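Local coordinates for protein F2 like fibronectin-binding protein (Streptococcus pneumoniae, PDB 5A0N), which probably anchors the bacterium to host surfaces as a cell-surface adhesin whose N-terminal domain carries an internal thioester suited to covalent binding, at residues A105-T108 / F109-S113; Q144-I147 / W148-T151; D80-K83 / E84-T87; R155-S158 / D159-V162. All coordinates share one frame; numbering follows the deposited sequence.

Contact 1 (A105-T108 / F109-S113)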
ATOM      1  N   ALA A 105      -9.994  -7.515   8.656  1.00 15.01           N
ATOM      2  CA  ALA A 105      -9.284  -6.497   7.862  1.00 12.85           C
ATOM      3  C   ALA A 105      -7.830  -6.322   8.298  1.00 11.89           C
ATOM      4  O   ALA A 105      -6.943  -6.171   7.473  1.00 11.74           O
ATOM      5  CB  ALA A 105     -10.016  -5.153   7.922  1.00 14.78           C
ATOM      6  N   TRP A 106      -7.561  -6.373   9.598  1.00 11.84           N
ATOM      7  CA  TRP A 106      -6.178  -6.315  10.061  1.00 11.21           C
ATOM      8  C   TRP A 106      -5.383  -7.512   9.579  1.00 10.94           C
ATOM      9  O   TRP A 106      -4.235  -7.380   9.145  1.00 10.40           O
ATOM     10  CB  TRP A 106      -6.142  -6.267  11.583  1.00 12.15           C
ATOM     11  CG  TRP A 106      -4.793  -6.472  12.209  1.00 12.70           C
ATOM     12  CD1 TRP A 106      -4.427  -7.524  12.984  1.00 13.08           C
ATOM     13  CD2 TRP A 106      -3.647  -5.597  12.145  1.00 11.62           C
ATOM     14  NE1 TRP A 106      -3.145  -7.366  13.427  1.00 15.02           N
ATOM     15  CE2 TRP A 106      -2.647  -6.184  12.947  1.00 13.35           C
ATOM     16  CE3 TRP A 106      -3.371  -4.376  11.496  1.00 12.14           C
ATOM     17  CZ2 TRP A 106      -1.416  -5.598  13.134  1.00 14.70           C
ATOM     18  CZ3 TRP A 106      -2.154  -3.813  11.699  1.00 13.29           C
ATOM     19  CH2 TRP A 106      -1.208  -4.403  12.526  1.00 14.89           C
ATOM     20  N   ASP A 107      -5.990  -8.696   9.625  1.00 11.00           N
ATOM     21  CA  ASP A 107      -5.297  -9.914   9.229  1.00 10.98           C
ATOM     22  C   ASP A 107      -4.856  -9.828   7.763  1.00  9.77           C
ATOM     23  O   ASP A 107      -3.691 -10.063   7.434  1.00  9.57           O
ATOM     24  CB  ASP A 107      -6.173 -11.154   9.467  1.00 12.31           C
ATOM     25  CG  ASP A 107      -5.402 -12.452   9.322  1.00 17.14           C
ATOM     26  OD1 ASP A 107      -4.224 -12.520   9.710  1.00 15.80           O
ATOM     27  OD2 ASP A 107      -5.965 -13.440   8.815  1.00 24.03           O
ATOM     28  N   THR A 108      -5.777  -9.436   6.886  1.00  9.93           N
ATOM     29  CA  THR A 108      -5.410  -9.396   5.476  1.00  9.70           C
ATOM     30  C   THR A 108      -4.422  -8.276   5.148  1.00  8.96           C
ATOM     31  O   THR A 108      -3.479  -8.522   4.421  1.00  9.34           O
ATOM     32  CB  THR A 108      -6.631  -9.359   4.526  1.00 10.47           C
ATOM     33  OG1 THR A 108      -7.376  -8.160   4.734  1.00 12.20           O
ATOM     34  CG2 THR A 108      -7.509 -10.586   4.738  1.00 11.96           C
ATOM     35  N   PHE A 109      -4.628  -7.087   5.708  1.00  8.04           N
ATOM     36  CA  PHE A 109      -3.695  -5.999   5.443  1.00  8.44           C
ATOM     37  C   PHE A 109      -2.319  -6.323   5.995  1.00  7.82           C
ATOM     38  O   PHE A 109      -1.297  -6.140   5.334  1.00  8.28           O
ATOM     39  CB  PHE A 109      -4.170  -4.655   6.033  1.00  8.79           C
ATOM     40  CG  PHE A 109      -3.050  -3.672   6.097  1.00  8.66           C
ATOM     41  CD1 PHE A 109      -2.606  -3.067   4.925  1.00  9.38           C
ATOM     42  CD2 PHE A 109      -2.362  -3.447   7.255  1.00 10.55           C
ATOM     43  CE1 PHE A 109      -1.463  -2.289   4.921  1.00 12.03           C
ATOM     44  CE2 PHE A 109      -1.251  -2.640   7.258  1.00 12.01           C
ATOM     45  CZ  PHE A 109      -0.806  -2.054   6.087  1.00 12.17           C
ATOM     46  N   SER A 110      -2.256  -6.794   7.232  1.00  7.81           N
ATOM     47  CA  SER A 110      -0.961  -7.028   7.841  1.00  8.19           C
ATOM     48  C   SER A 110      -0.229  -8.166   7.140  1.00  8.19           C
ATOM     49  O   SER A 110       1.000  -8.112   6.980  1.00  8.47           O
ATOM     50  CB  SER A 110      -1.084  -7.266   9.350  1.00  9.58           C
ATOM     51  OG  SER A 110      -1.813  -8.445   9.652  1.00 10.61           O
ATOM     52  N   ARG A 111      -0.953  -9.194   6.699  1.00  8.32           N
ATOM     53  CA  ARG A 111      -0.344 -10.275   5.920  1.00  8.40           C
ATOM     54  C   ARG A 111       0.146  -9.812   4.536  1.00  8.05           C
ATOM     55  O   ARG A 111       1.264 -10.114   4.136  1.00  8.61           O
ATOM     56  CB  ARG A 111      -1.334 -11.422   5.749  1.00  8.44           C
ATOM     57  CG  ARG A 111      -1.496 -12.239   7.014  1.00  8.81           C
ATOM     58  CD  ARG A 111      -2.572 -13.328   6.883  1.00  9.23           C
ATOM     59  NE  ARG A 111      -2.549 -14.204   8.053  1.00 10.28           N
ATOM     60  CZ  ARG A 111      -1.600 -15.096   8.262  1.00 10.36           C
ATOM     61  NH1 ARG A 111      -0.746 -15.458   7.311  1.00 10.10           N
ATOM     62  NH2 ARG A 111      -1.537 -15.699   9.425  1.00 13.51           N
ATOM     63  N   LEU A 112      -0.697  -9.097   3.816  1.00  7.55           N
ATOM     64  CA  LEU A 112      -0.369  -8.731   2.453  1.00  7.38           C
ATOM     65  C   LEU A 112       0.808  -7.734   2.428  1.00  7.24           C
ATOM     66  O   LEU A 112       1.718  -7.870   1.609  1.00  7.79           O
ATOM     67  CB  LEU A 112      -1.605  -8.164   1.756  1.00  7.22           C
ATOM     68  CG  LEU A 112      -2.649  -9.224   1.373  1.00  7.81           C
ATOM     69  CD1 LEU A 112      -3.987  -8.590   1.095  1.00  8.45           C
ATOM     70  CD2 LEU A 112      -2.161 -10.053   0.206  1.00  8.39           C
ATOM     71  N   SER A 113       0.779  -6.736   3.301  1.00  7.25           N
ATOM     72  CA  SER A 113       1.896  -5.808   3.389  1.00  7.60           C
ATOM     73  C   SER A 113       3.179  -6.515   3.799  1.00  7.98           C
ATOM     74  O   SER A 113       4.258  -6.211   3.251  1.00  8.36           O
ATOM     75  CB  SER A 113       1.548  -4.615   4.265  1.00  7.78           C
ATOM     76  OG  SER A 113       1.288  -5.001   5.601  1.00  8.02           O
TER
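Trp106 and Ser110 sit one turn apart on helix 105-118, and their meeting is an i to i+4 contact of the alpha-helix. Ser110 CB stands over the six-membered ring of Trp106, 4.0 Å from its centroid and 6° off the ring normal, a CH-pi contact placed almost exactly over the centre. The indole reaches this position because its CG is anti to the backbone N (chi1 169°). Asp107 and Arg111 pair farther round the same helix in a salt bridge, Arg111 NE lying 2.9 Å from Asp107 OD1. OD1 is met on its syn side; the carboxylate and guanidinium planes are turned 83° against each other, and NE makes the bond while Arg111 NH2 stays 4.2 Å from Asp107 OD1. The far end of the guanidinium continues outward, where NH1 bonds to Leu183 O and Phe186 O. Phe109 turns to another side, its ring edge toward Trp106 with Phe109 CD2 4.5 Å from Trp106 CE3, and it stacks on Tyr86 of helix 83-93. Trp106 O accepts two bonds from opposite faces of its carbonyl plane, one from Ser110 N and a shorter one, 2.7 Å, from Ser110 OG, which also bonds to Tyr190 OH.

Contact 2 (Q144-I147 / W148-T151)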
ATOM      1  N   GLN A 144      -1.398  -4.458  -3.828  1.00  6.31           N
ATOM      2  CA  GLN A 144      -2.342  -3.380  -3.614  1.00  5.90           C
ATOM      3  C   GLN A 144      -3.757  -3.780  -4.026  1.00  6.09           C
ATOM      4  O   GLN A 144      -4.715  -3.457  -3.327  1.00  6.69           O
ATOM      5  CB  GLN A 144      -1.888  -2.136  -4.357  1.00  6.80           C
ATOM      6  CG  GLN A 144      -2.859  -0.959  -4.273  1.00  6.45           C
ATOM      7  CD  GLN A 144      -2.949  -0.372  -2.901  1.00  6.16           C
ATOM      8  OE1 GLN A 144      -2.198   0.554  -2.557  1.00  6.83           O
ATOM      9  NE2 GLN A 144      -3.908  -0.852  -2.112  1.00  7.10           N
ATOM     10  N   TYR A 145      -3.913  -4.384  -5.187  1.00  6.48           N
ATOM     11  CA  TYR A 145      -5.238  -4.827  -5.620  1.00  6.68           C
ATOM     12  C   TYR A 145      -5.807  -5.858  -4.654  1.00  7.29           C
ATOM     13  O   TYR A 145      -7.024  -5.821  -4.378  1.00  8.06           O
ATOM     14  CB  TYR A 145      -5.276  -5.312  -7.075  1.00  7.41           C
ATOM     15  CG  TYR A 145      -5.324  -4.145  -8.031  1.00  7.74           C
ATOM     16  CD1 TYR A 145      -6.504  -3.421  -8.190  1.00  8.31           C
ATOM     17  CD2 TYR A 145      -4.195  -3.730  -8.738  1.00  8.79           C
ATOM     18  CE1 TYR A 145      -6.552  -2.294  -9.019  1.00  9.00           C
ATOM     19  CE2 TYR A 145      -4.244  -2.606  -9.561  1.00  9.74           C
ATOM     20  CZ  TYR A 145      -5.417  -1.894  -9.688  1.00  9.06           C
ATOM     21  OH  TYR A 145      -5.489  -0.767 -10.458  1.00 10.85           O
ATOM     22  N   GLU A 146      -4.982  -6.753  -4.114  1.00  6.74           N
ATOM     23  CA  GLU A 146      -5.513  -7.718  -3.174  1.00  7.36           C
ATOM     24  C   GLU A 146      -5.860  -7.084  -1.832  1.00  7.40           C
ATOM     25  O   GLU A 146      -6.846  -7.491  -1.210  1.00  8.27           O
ATOM     26  CB  GLU A 146      -4.606  -8.928  -3.045  1.00  7.61           C
ATOM     27  CG  GLU A 146      -5.340 -10.199  -2.575  1.00  7.92           C
ATOM     28  CD  GLU A 146      -6.325 -10.794  -3.565  1.00  8.02           C
ATOM     29  OE1 GLU A 146      -6.650 -10.132  -4.579  1.00  9.30           O
ATOM     30  OE2 GLU A 146      -6.774 -11.937  -3.333  1.00  8.65           O
ATOM     31  N   ILE A 147      -5.129  -6.044  -1.417  1.00  6.43           N
ATOM     32  CA  ILE A 147      -5.562  -5.286  -0.253  1.00  7.13           C
ATOM     33  C   ILE A 147      -6.955  -4.721  -0.477  1.00  7.11           C
ATOM     34  O   ILE A 147      -7.817  -4.809   0.415  1.00  8.11           O
ATOM     35  CB  ILE A 147      -4.515  -4.222   0.130  1.00  6.58           C
ATOM     36  CG1 ILE A 147      -3.312  -4.941   0.737  1.00  7.41           C
ATOM     37  CG2 ILE A 147      -5.080  -3.134   1.039  1.00  7.58           C
ATOM     38  CD1 ILE A 147      -2.089  -4.060   0.972  1.00  8.03           C
ATOM     39  N   TRP A 148      -7.191  -4.156  -1.660  1.00  6.79           N
ATOM     40  CA  TRP A 148      -8.489  -3.575  -2.008  1.00  6.96           C
ATOM     41  C   TRP A 148      -9.600  -4.617  -2.151  1.00  7.44           C
ATOM     42  O   TRP A 148     -10.772  -4.281  -1.981  1.00  8.07           O
ATOM     43  CB  TRP A 148      -8.385  -2.761  -3.308  1.00  6.84           C
ATOM     44  CG  TRP A 148      -7.673  -1.478  -3.161  1.00  6.86           C
ATOM     45  CD1 TRP A 148      -7.590  -0.703  -2.061  1.00  7.53           C
ATOM     46  CD2 TRP A 148      -6.968  -0.779  -4.208  1.00  6.89           C
ATOM     47  NE1 TRP A 148      -6.897   0.468  -2.355  1.00  7.61           N
ATOM     48  CE2 TRP A 148      -6.482   0.421  -3.667  1.00  6.92           C
ATOM     49  CE3 TRP A 148      -6.684  -1.071  -5.539  1.00  7.14           C
ATOM     50  CZ2 TRP A 148      -5.747   1.344  -4.425  1.00  7.31           C
ATOM     51  CZ3 TRP A 148      -5.923  -0.199  -6.258  1.00  7.05           C
ATOM     52  CH2 TRP A 148      -5.467   1.002  -5.712  1.00  7.97           C
ATOM     53  N   ARG A 149      -9.261  -5.871  -2.410  1.00  7.54           N
ATOM     54  CA  ARG A 149     -10.274  -6.936  -2.349  1.00  8.04           C
ATOM     55  C   ARG A 149     -10.932  -6.918  -0.983  1.00  8.59           C
ATOM     56  O   ARG A 149     -12.149  -7.070  -0.880  1.00  9.80           O
ATOM     57  CB  ARG A 149      -9.618  -8.293  -2.601  1.00  8.59           C
ATOM     58  CG  ARG A 149     -10.570  -9.470  -2.433  1.00  8.62           C
ATOM     59  CD  ARG A 149      -9.895 -10.782  -2.737  1.00  8.50           C
ATOM     60  NE  ARG A 149     -10.784 -11.905  -2.518  1.00  8.67           N
ATOM     61  CZ  ARG A 149     -10.403 -13.172  -2.600  1.00  9.18           C
ATOM     62  NH1 ARG A 149      -9.196 -13.484  -2.995  1.00  9.86           N
ATOM     63  NH2 ARG A 149     -11.270 -14.147  -2.344  1.00 10.88           N
ATOM     64  N   TYR A 150     -10.125  -6.716   0.048  1.00  8.09           N
ATOM     65  CA  TYR A 150     -10.598  -6.746   1.430  1.00  8.56           C
ATOM     66  C   TYR A 150     -11.036  -5.415   2.000  1.00  8.92           C
ATOM     67  O   TYR A 150     -11.913  -5.400   2.862  1.00 10.59           O
ATOM     68  CB  TYR A 150      -9.549  -7.457   2.295  1.00  9.26           C
ATOM     69  CG  TYR A 150      -9.260  -8.854   1.793  1.00  8.48           C
ATOM     70  CD1 TYR A 150     -10.230  -9.833   1.878  1.00  9.57           C
ATOM     71  CD2 TYR A 150      -8.045  -9.194   1.222  1.00  8.92           C
ATOM     72  CE1 TYR A 150      -9.996 -11.094   1.410  1.00 10.23           C
ATOM     73  CE2 TYR A 150      -7.786 -10.458   0.743  1.00  9.95           C
ATOM     74  CZ  TYR A 150      -8.765 -11.416   0.823  1.00 10.41           C
ATOM     75  OH  TYR A 150      -8.556 -12.708   0.351  1.00 10.89           O
ATOM     76  N   THR A 151     -10.472  -4.274   1.550  1.00  8.20           N
ATOM     77  CA  THR A 151     -10.940  -2.997   2.032  1.00  8.53           C
ATOM     78  C   THR A 151     -12.216  -2.553   1.334  1.00  8.20           C
ATOM     79  O   THR A 151     -13.014  -1.834   1.922  1.00  9.79           O
ATOM     80  CB  THR A 151      -9.887  -1.887   1.913  1.00  8.45           C
ATOM     81  OG1 THR A 151      -9.532  -1.735   0.538  1.00  8.26           O
ATOM     82  CG2 THR A 151      -8.644  -2.193   2.726  1.00  8.69           C
TER
HETATM   83  O   HOH W   1      -6.340 -13.156  -0.977  1.00 10.19           O
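Trp148 leaves the backbone with CB 3.5 Å from Tyr145 O, one turn back, and its first torsion (chi1 -73°) sets CG anti to the carbonyl carbon, which swings the indole back along the helix over Gln144. CG and CD2 each pass 3.6 Å from Gln144 O. Farther out, NE1 and CE2 lie beneath the Gln144 amide: NE2 rides 3.2 Å above the ring plane, toward its rim, and the amide and ring planes are only 17° apart, a stacked pair in which the two nitrogens are both donors and do not bond. Gln144 CG completes this face as a CH-pi contact, 3.6 Å from the centroid of the six-membered ring. The amide's OE1 is held elsewhere, by Cys56 N. All of this is a local i to i+4 and i to i+3 arrangement on helix 132-152, within the range of the helical insertion domain of pilus-presented adhesins. At the indole's outer edge CE3 and CZ3 point into the face of the Tyr145 ring, a T-shaped pair with planes at 80° and centroids 5.1 Å apart. On another side of the helix, Glu146 and Arg149 run side by side: NH1 reaches OE2 at 2.9 Å in a salt bridge, on the syn side of the carboxylate. The same OE2 also receives Arg180 NE and a water, which in turn bonds to Tyr150 OH.

Contact 3 (D80-K83 / E84-T87)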
ATOM      1  N   ASP A  80       3.570   2.286  15.095  1.00 13.24           N
ATOM      2  CA  ASP A  80       3.486   1.050  15.854  1.00 14.84           C
ATOM      3  C   ASP A  80       2.046   0.661  16.195  1.00 13.57           C
ATOM      4  O   ASP A  80       1.677   0.432  17.347  1.00 17.18           O
ATOM      5  CB  ASP A  80       4.393   1.120  17.091  1.00 19.26           C
ATOM      6  CG  ASP A  80       4.773  -0.271  17.645  1.00 21.35           C
ATOM      7  OD1 ASP A  80       4.597  -1.345  16.994  1.00 18.87           O
ATOM      8  OD2 ASP A  80       5.279  -0.278  18.768  1.00 26.90           O
ATOM      9  N   ILE A  81       1.247   0.550  15.147  1.00 12.48           N
ATOM     10  CA  ILE A  81      -0.155   0.268  15.321  1.00 12.92           C
ATOM     11  C   ILE A  81      -0.413  -1.225  15.589  1.00 13.90           C
ATOM     12  O   ILE A  81       0.368  -2.113  15.191  1.00 14.41           O
ATOM     13  CB  ILE A  81      -1.042   0.747  14.164  1.00 13.95           C
ATOM     14  CG1 ILE A  81      -0.787  -0.050  12.899  1.00 13.81           C
ATOM     15  CG2 ILE A  81      -0.896   2.240  13.938  1.00 15.15           C
ATOM     16  CD1 ILE A  81      -1.614   0.357  11.697  1.00 13.28           C
ATOM     17  N   ASN A  82      -1.549  -1.477  16.232  1.00 14.62           N
ATOM     18  CA  ASN A  82      -2.033  -2.836  16.446  1.00 14.92           C
ATOM     19  C   ASN A  82      -3.403  -3.055  15.789  1.00 14.39           C
ATOM     20  O   ASN A  82      -3.904  -2.180  15.094  1.00 15.42           O
ATOM     21  CB  ASN A  82      -2.102  -3.148  17.953  1.00 16.45           C
ATOM     22  CG  ASN A  82      -3.063  -2.247  18.715  1.00 19.78           C
ATOM     23  OD1 ASN A  82      -3.973  -1.633  18.164  1.00 20.78           O
ATOM     24  ND2 ASN A  82      -2.871  -2.192  20.015  1.00 26.30           N
ATOM     25  N   LYS A  83      -3.991  -4.236  15.986  1.00 14.72           N
ATOM     26  CA  LYS A  83      -5.246  -4.591  15.346  1.00 14.83           C
ATOM     27  C   LYS A  83      -6.344  -3.564  15.623  1.00 14.01           C
ATOM     28  O   LYS A  83      -7.047  -3.129  14.703  1.00 16.04           O
ATOM     29  CB  LYS A  83      -5.716  -5.979  15.813  1.00 16.39           C
ATOM     30  CG  LYS A  83      -7.048  -6.411  15.211  1.00 17.36           C
ATOM     31  CD  LYS A  83      -7.425  -7.846  15.587  1.00 21.29           C
ATOM     32  CE  LYS A  83      -8.749  -8.277  14.961  1.00 25.48           C
ATOM     33  NZ  LYS A  83      -9.021  -9.728  15.205  1.00 28.88           N
ATOM     34  N   GLU A  84      -6.490  -3.192  16.895  1.00 14.51           N
ATOM     35  CA  GLU A  84      -7.566  -2.283  17.293  1.00 15.28           C
ATOM     36  C   GLU A  84      -7.378  -0.905  16.680  1.00 14.46           C
ATOM     37  O   GLU A  84      -8.330  -0.304  16.183  1.00 14.69           O
ATOM     38  CB  GLU A  84      -7.706  -2.209  18.812  1.00 18.94           C
ATOM     39  CG  GLU A  84      -8.059  -3.549  19.443  1.00 21.61           C
ATOM     40  CD  GLU A  84      -6.916  -4.616  19.505  1.00 29.67           C
ATOM     41  OE1 GLU A  84      -5.658  -4.305  19.457  1.00 26.82           O
ATOM     42  OE2 GLU A  84      -7.285  -5.821  19.614  1.00 45.44           O
ATOM     43  N   GLN A  85      -6.157  -0.396  16.695  1.00 14.28           N
ATOM     44  CA  GLN A  85      -5.931   0.922  16.117  1.00 14.55           C
ATOM     45  C   GLN A  85      -6.127   0.920  14.594  1.00 12.73           C
ATOM     46  O   GLN A  85      -6.766   1.811  14.037  1.00 13.42           O
ATOM     47  CB  GLN A  85      -4.535   1.424  16.418  1.00 16.95           C
ATOM     48  CG  GLN A  85      -4.218   1.665  17.872  1.00 18.24           C
ATOM     49  CD  GLN A  85      -2.779   2.078  17.947  1.00 26.77           C
ATOM     50  OE1 GLN A  85      -1.883   1.230  18.020  1.00 25.57           O
ATOM     51  NE2 GLN A  85      -2.534   3.376  17.755  1.00 31.38           N
ATOM     52  N   TYR A  86      -5.571  -0.089  13.932  1.00 11.57           N
ATOM     53  CA  TYR A  86      -5.766  -0.211  12.490  1.00 11.19           C
ATOM     54  C   TYR A  86      -7.251  -0.241  12.140  1.00 11.38           C
ATOM     55  O   TYR A  86      -7.705   0.448  11.237  1.00 12.20           O
ATOM     56  CB  TYR A  86      -5.063  -1.454  11.945  1.00 11.44           C
ATOM     57  CG  TYR A  86      -5.334  -1.652  10.478  1.00 10.53           C
ATOM     58  CD1 TYR A  86      -4.627  -0.942   9.510  1.00  9.57           C
ATOM     59  CD2 TYR A  86      -6.331  -2.507  10.033  1.00 10.82           C
ATOM     60  CE1 TYR A  86      -4.905  -1.093   8.174  1.00  9.58           C
ATOM     61  CE2 TYR A  86      -6.616  -2.646   8.693  1.00  9.79           C
ATOM     62  CZ  TYR A  86      -5.878  -1.940   7.743  1.00  8.62           C
ATOM     63  OH  TYR A  86      -6.152  -2.051   6.391  1.00  9.73           O
ATOM     64  N   THR A  87      -7.997  -1.061  12.870  1.00 12.32           N
ATOM     65  CA  THR A  87      -9.408  -1.286  12.525  1.00 12.80           C
ATOM     66  C   THR A  87     -10.186   0.033  12.695  1.00 12.38           C
ATOM     67  O   THR A  87     -11.015   0.400  11.860  1.00 12.98           O
ATOM     68  CB  THR A  87      -9.972  -2.452  13.363  1.00 15.38           C
ATOM     69  OG1 THR A  87      -9.184  -3.633  13.122  1.00 16.30           O
ATOM     70  CG2 THR A  87     -11.407  -2.728  13.001  1.00 17.54           C
TER
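The N-terminus of helix 83-93 is closed by a capping box between Asn82, the N-cap residue, and Gln85, three positions on. Asn82 OD1 accepts from Gln85 N at 2.9 Å, with the donor nearly along the C=O axis and an N-H...O angle of 168°. The asparagine CG lies between its own backbone N and carbonyl carbon (chi1 62°), which turns the amide oxygen toward the first turn of the helix. The reciprocal bond is looser: Gln85 OE1 accepts from Asn82 N at 3.3 Å, and the donor is tilted from the amide carbonyl plane. The two side-chain amides stand nearly perpendicular (86°), and each oxygen meets the other residue's backbone N-H. Behind the cap the helical pattern begins, with Tyr86 N on Asn82 O and Thr87 N on Lys83 O. Lys83 O takes a second bond, 2.7 Å from Thr87 OG1, and the two donors approach from opposite faces of its plane. Ile81, just before the cap, sends CD1 to Tyr86 CB at 3.9 Å, near the edge of the tyrosine ring; both residues also pack on Phe197 of strand 193-200. Two reciprocal side-chain-to-backbone bonds, together with this apolar i to i+5 contact across the N-cap, make up a capping box with a hydrophobic staple, Ile81 to Tyr86.

Contact 4 (R155-S158 / D159-V162)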
ATOM      1  N   ARG A 155     -12.215  -7.459  -6.039  1.00 10.08           N
ATOM      2  CA  ARG A 155     -11.618  -8.727  -6.420  1.00 10.04           C
ATOM      3  C   ARG A 155     -11.346  -8.698  -7.920  1.00  9.50           C
ATOM      4  O   ARG A 155     -12.252  -8.428  -8.727  1.00 11.72           O
ATOM      5  CB  ARG A 155     -12.561  -9.875  -6.067  1.00 10.61           C
ATOM      6  CG  ARG A 155     -11.969 -11.234  -6.373  1.00 11.05           C
ATOM      7  CD  ARG A 155     -12.871 -12.351  -5.860  1.00 11.83           C
ATOM      8  NE  ARG A 155     -14.217 -12.361  -6.430  1.00 13.02           N
ATOM      9  CZ  ARG A 155     -14.549 -12.889  -7.613  1.00 13.92           C
ATOM     10  NH1 ARG A 155     -13.622 -13.410  -8.425  1.00 14.51           N
ATOM     11  NH2 ARG A 155     -15.820 -12.890  -7.996  1.00 15.61           N
ATOM     12  N   VAL A 156     -10.082  -8.903  -8.277  1.00  8.69           N
ATOM     13  CA  VAL A 156      -9.666  -8.887  -9.662  1.00  9.37           C
ATOM     14  C   VAL A 156      -9.360 -10.301 -10.135  1.00 10.45           C
ATOM     15  O   VAL A 156      -8.609 -11.033  -9.476  1.00 11.49           O
ATOM     16  CB  VAL A 156      -8.430  -7.955  -9.841  1.00 10.50           C
ATOM     17  CG1 VAL A 156      -8.025  -7.923 -11.285  1.00 14.67           C
ATOM     18  CG2 VAL A 156      -8.718  -6.572  -9.345  1.00 10.76           C
ATOM     19  N   SER A 157      -9.938 -10.671 -11.281  1.00 10.89           N
ATOM     20  CA  SER A 157      -9.723 -11.982 -11.884  1.00 12.35           C
ATOM     21  C   SER A 157     -10.040 -11.941 -13.363  1.00 12.29           C
ATOM     22  O   SER A 157     -10.430 -10.902 -13.872  1.00 12.12           O
ATOM     23  CB  SER A 157     -10.612 -13.034 -11.224  1.00 13.28           C
ATOM     24  OG  SER A 157     -11.942 -12.903 -11.736  1.00 16.44           O
ATOM     25  N   SER A 158      -9.916 -13.079 -14.050  1.00 14.89           N
ATOM     26  CA  SER A 158     -10.199 -13.090 -15.491  1.00 15.74           C
ATOM     27  C   SER A 158     -11.675 -12.837 -15.813  1.00 14.72           C
ATOM     28  O   SER A 158     -11.976 -12.553 -16.966  1.00 18.38           O
ATOM     29  CB  SER A 158      -9.711 -14.365 -16.169  1.00 18.43           C
ATOM     30  OG  SER A 158     -10.438 -15.435 -15.674  1.00 20.70           O
ATOM     31  N   ASP A 159     -12.583 -12.901 -14.824  1.00 13.00           N
ATOM     32  CA  ASP A 159     -13.993 -12.575 -15.068  1.00 15.40           C
ATOM     33  C   ASP A 159     -14.586 -11.508 -14.165  1.00 12.52           C
ATOM     34  O   ASP A 159     -15.779 -11.239 -14.246  1.00 16.48           O
ATOM     35  CB  ASP A 159     -14.902 -13.828 -15.099  1.00 18.19           C
ATOM     36  CG  ASP A 159     -15.072 -14.462 -13.767  1.00 19.26           C
ATOM     37  OD1 ASP A 159     -14.581 -13.914 -12.775  1.00 19.15           O
ATOM     38  OD2 ASP A 159     -15.712 -15.545 -13.718  1.00 25.50           O
ATOM     39  N   THR A 160     -13.752 -10.855 -13.344  1.00 11.70           N
ATOM     40  CA  THR A 160     -14.223  -9.844 -12.390  1.00 12.08           C
ATOM     41  C   THR A 160     -13.228  -8.701 -12.384  1.00 10.01           C
ATOM     42  O   THR A 160     -12.031  -8.922 -12.232  1.00 11.23           O
ATOM     43  CB  THR A 160     -14.358 -10.462 -10.980  1.00 14.49           C
ATOM     44  OG1 THR A 160     -15.128 -11.672 -11.059  1.00 15.94           O
ATOM     45  CG2 THR A 160     -15.076  -9.511 -10.060  1.00 14.61           C
ATOM     46  N   ASN A 161     -13.715  -7.469 -12.569  1.00 10.37           N
ATOM     47  CA  ASN A 161     -12.822  -6.323 -12.744  1.00 10.40           C
ATOM     48  C   ASN A 161     -11.797  -6.620 -13.849  1.00 10.44           C
ATOM     49  O   ASN A 161     -10.582  -6.377 -13.723  1.00 11.03           O
ATOM     50  CB  ASN A 161     -12.157  -5.925 -11.438  1.00 10.51           C
ATOM     51  CG  ASN A 161     -13.109  -5.228 -10.511  1.00 11.67           C
ATOM     52  OD1 ASN A 161     -13.665  -4.185 -10.853  1.00 14.26           O
ATOM     53  ND2 ASN A 161     -13.300  -5.775  -9.346  1.00 12.46           N
ATOM     54  N   VAL A 162     -12.329  -7.114 -14.963  1.00 11.74           N
ATOM     55  CA  VAL A 162     -11.498  -7.493 -16.106  1.00 13.52           C
ATOM     56  C   VAL A 162     -10.675  -6.315 -16.645  1.00 12.50           C
ATOM     57  O   VAL A 162      -9.546  -6.500 -17.093  1.00 12.97           O
ATOM     58  CB  VAL A 162     -12.367  -8.145 -17.199  1.00 15.07           C
ATOM     59  CG1 VAL A 162     -11.590  -8.432 -18.466  1.00 19.83           C
ATOM     60  CG2 VAL A 162     -13.016  -9.420 -16.651  1.00 17.95           C
TER
HETATM   61  O   HOH W   2     -16.274 -14.586 -10.296  1.00 23.64           O
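Asn161 ND2 donates to Arg155 O at 2.9 Å and 168°, a nearly straight bond that approaches from above the carbonyl plane, 52° out of it, while the acceptor lies in the plane of the asparagine amide. Ser157 N binds Thr160 O at the same distance, here in the carbonyl plane. The chain reverses between them in a beta turn over Ser157 to Thr160, whose closing bond from Thr160 N to Ser157 O is weak. Inside it is an ST turn: Ser157 OG accepts from Asp159 N at 3.2 Å, its hydroxyl set between backbone N and carbonyl carbon (chi1 78°). Asp159 OD1 takes a hydrogen bond from Thr160 OG1 at 2.9 Å, met from above the carboxylate plane. A water links this OD1 onward to Arg155 NH2. The opposite charges themselves stay apart, Arg155 NH1 lying 4.5 Å from Asp159 OD1. The guanidinium passes across Thr160, whose CG2 lies 4.0 Å above its plane toward the rim. Packing then spreads outward, with Val162 CG2 resting 3.3 Å from Ser158 O. The loop joins helix 132-152 to helix 162-165: Val156 packs on Tyr145 of the former and on Ile164 and Tyr165 of the latter.

Along the chain the order is contact 3, contact 1, contact 2, contact 4, all within the range of the helical insertion domain. Contacts 1 and 2 lie on helices 105-118 and 132-152, which pack directly; the two contact centres are about 9 Å apart, and Leu112 CD1 meets Ile147 CG1 at 3.7 Å. Contact 3 begins helix 83-93 and touches contact 1, centres about 11 Å apart, mainly through Tyr86, with Lys83 CB also against Trp106. Contact 4 touches contact 2 (centres about 13 Å apart) but lies about 30 Å from contact 3 between centres (nearest atoms about 15 Å). These packed helices form the body of the helical part of this thioester adhesin domain, with contact 4 on its surface.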